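Local atomic coordinates of HTH-type transcriptional activator AmpR (Citrobacter freundii, PDB entry 3KOS), a protein that regulates expression of the AmpC beta-lactamase gene as a LysR-family transcription factor, of which this chain is the effector-binding domain. Residues M134-S139 with L143-A148. Sequence-based numbering, arbitrary orientation.
Sequences MVFDSS and LEAAQA. Unlike the reference sequence in segment 143-148: A148 (reference Gly).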
loop_
_atom_site.group_PDB
_atom_site.type_symbol
_atom_site.label_atom_id
_atom_site.label_comp_id
_atom_site.label_asym_id
_atom_site.label_seq_id
_atom_site.Cartn_x
_atom_site.Cartn_y
_atom_site.Cartn_z
HETATM N N MSE A 134 3.265 15.159 2.578
HETATM C CA MSE A 134 3.450 14.037 1.665
HETATM C C MSE A 134 2.107 13.357 1.458
HETATM O O MSE A 134 1.330 13.218 2.404
HETATM C CB MSE A 134 4.476 13.052 2.227
HETATM C CG MSE A 134 5.699 13.755 2.797
HETATM SE SE MSE A 134 7.072 12.476 3.371
HETATM C CE MSE A 134 7.700 12.155 1.573
ATOM N N VAL A 135 1.844 12.955 0.220
ATOM C CA VAL A 135 0.525 12.498 -0.193
ATOM C C VAL A 135 0.536 11.013 -0.545
ATOM O O VAL A 135 1.400 10.564 -1.287
ATOM C CB VAL A 135 0.060 13.303 -1.429
ATOM C CG1 VAL A 135 -1.279 12.788 -1.936
ATOM C CG2 VAL A 135 -0.019 14.791 -1.077
ATOM N N PHE A 136 -0.436 10.255 -0.030
ATOM C CA PHE A 136 -0.429 8.800 -0.163
ATOM C C PHE A 136 -1.681 8.220 -0.814
ATOM O O PHE A 136 -2.795 8.601 -0.471
ATOM C CB PHE A 136 -0.256 8.157 1.213
ATOM C CG PHE A 136 1.061 8.463 1.834
ATOM C CD1 PHE A 136 2.135 7.609 1.651
ATOM C CD2 PHE A 136 1.245 9.628 2.553
ATOM C CE1 PHE A 136 3.375 7.899 2.208
ATOM C CE2 PHE A 136 2.488 9.934 3.106
ATOM C CZ PHE A 136 3.550 9.072 2.930
ATOM N N ASP A 137 -1.476 7.282 -1.736
ATOM C CA ASP A 137 -2.583 6.609 -2.404
ATOM C C ASP A 137 -3.238 5.596 -1.474
ATOM O O ASP A 137 -4.412 5.252 -1.637
ATOM C CB ASP A 137 -2.098 5.904 -3.673
ATOM C CG ASP A 137 -1.112 4.772 -3.382
ATOM O OD1 ASP A 137 -0.227 4.929 -2.505
ATOM O OD2 ASP A 137 -1.206 3.723 -4.054
ATOM N N SER A 138 -2.478 5.119 -0.492
ATOM C CA SER A 138 -2.975 4.068 0.401
ATOM C C SER A 138 -2.601 4.385 1.842
ATOM O O SER A 138 -1.466 4.755 2.110
ATOM C CB SER A 138 -2.357 2.725 0.007
ATOM O OG SER A 138 -2.529 1.756 1.044
ATOM N N SER A 139 -3.545 4.250 2.767
ATOM C CA SER A 139 -3.248 4.493 4.179
ATOM C C SER A 139 -2.244 3.494 4.714
ATOM O O SER A 139 -1.558 3.773 5.703
ATOM C CB SER A 139 -4.526 4.402 5.030
ATOM O OG SER A 139 -5.306 5.570 4.870
ATOM N N LEU A 143 0.897 4.801 6.808
ATOM C CA LEU A 143 1.201 4.418 8.196
ATOM C C LEU A 143 2.582 3.790 8.338
ATOM O O LEU A 143 3.174 3.821 9.419
ATOM C CB LEU A 143 0.122 3.497 8.786
ATOM C CG LEU A 143 -0.981 4.224 9.567
ATOM C CD1 LEU A 143 -0.440 4.826 10.856
ATOM C CD2 LEU A 143 -1.659 5.306 8.713
ATOM N N GLU A 144 3.098 3.216 7.256
ATOM C CA GLU A 144 4.491 2.787 7.256
ATOM C C GLU A 144 5.389 4.002 7.391
ATOM O O GLU A 144 6.337 4.000 8.180
ATOM C CB GLU A 144 4.844 1.983 5.994
ATOM C CG GLU A 144 4.212 0.606 5.962
ATOM C CD GLU A 144 4.637 -0.251 7.154
ATOM O OE1 GLU A 144 3.754 -0.653 7.948
ATOM O OE2 GLU A 144 5.855 -0.504 7.298
ATOM N N ALA A 145 5.088 5.049 6.622
ATOM C CA ALA A 145 5.869 6.286 6.703
ATOM C C ALA A 145 5.746 6.915 8.090
ATOM O O ALA A 145 6.730 7.410 8.639
ATOM C CB ALA A 145 5.421 7.273 5.629
ATOM N N ALA A 146 4.538 6.896 8.654
ATOM C CA ALA A 146 4.319 7.417 10.005
ATOM C C ALA A 146 5.087 6.630 11.073
ATOM O O ALA A 146 5.658 7.221 11.996
ATOM C CB ALA A 146 2.822 7.464 10.340
ATOM N N GLN A 147 5.111 5.305 10.958
ATOM C CA GLN A 147 5.882 4.507 11.916
ATOM C C GLN A 147 7.353 4.883 11.872
ATOM O O GLN A 147 8.044 4.825 12.894
ATOM C CB GLN A 147 5.745 3.016 11.643
ATOM C CG GLN A 147 4.385 2.437 11.954
ATOM C CD GLN A 147 4.287 1.025 11.462
ATOM O OE1 GLN A 147 4.880 0.113 12.038
ATOM N NE2 GLN A 147 3.556 0.831 10.374
ATOM N N ALA A 148 7.833 5.274 10.693
ATOM C CA ALA A 148 9.236 5.654 10.509
ATOM C C ALA A 148 9.520 7.061 11.004
ATOM O O ALA A 148 10.662 7.529 10.951
ATOM C CB ALA A 148 9.640 5.529 9.033
#
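F136 and A145 meet where strand 133-136 turns into helix 139-147, and they supply the side-chain half of a beta-to-alpha connection whose other half is a backbone bond nearer the turn. The ring tip does the touching: CZ of F136 lies 3.7 Å from CB of A145, with CE1 of F136 a little farther from that methyl at 4.0 Å. The methyl approaches obliquely, neither squarely over the face nor at the edge. With CG anti to its own carbonyl carbon (chi1 -65°), F136 extends its ring from the strand toward the second turn of the helix. Nearer the turn, L143 N donates to S139 O at 2.9 Å, the i+4 bond of the first helical turn, with an N-H...O angle of 152°. The isobutyl group of L143 turns back toward the same oxygen, its CD2 ending 3.4 Å from S139 O. Just before, S138 is the N-cap, its OG taking the N-H of V140. Farther along, L143 O accepts from Q147 N at 2.9 Å and from Q147 NE2 at 3.2 Å, the two donors arriving from opposite faces of the carbonyl plane. L107 of the neighbouring parallel strand packs on F136, while F160 touches both S139 and L143. S139 OG is hydrogen-bonded to a bound MES, probably from the crystallisation liquor, so this helix start borders a ligand-accessible site, consistent with a pocket of the LysR effector domain. The chemistry divides the work: buried apolar contact sets the helix against its strand, while the polar groups at the helix start are turned to capping and, in this crystal, to a bound buffer molecule.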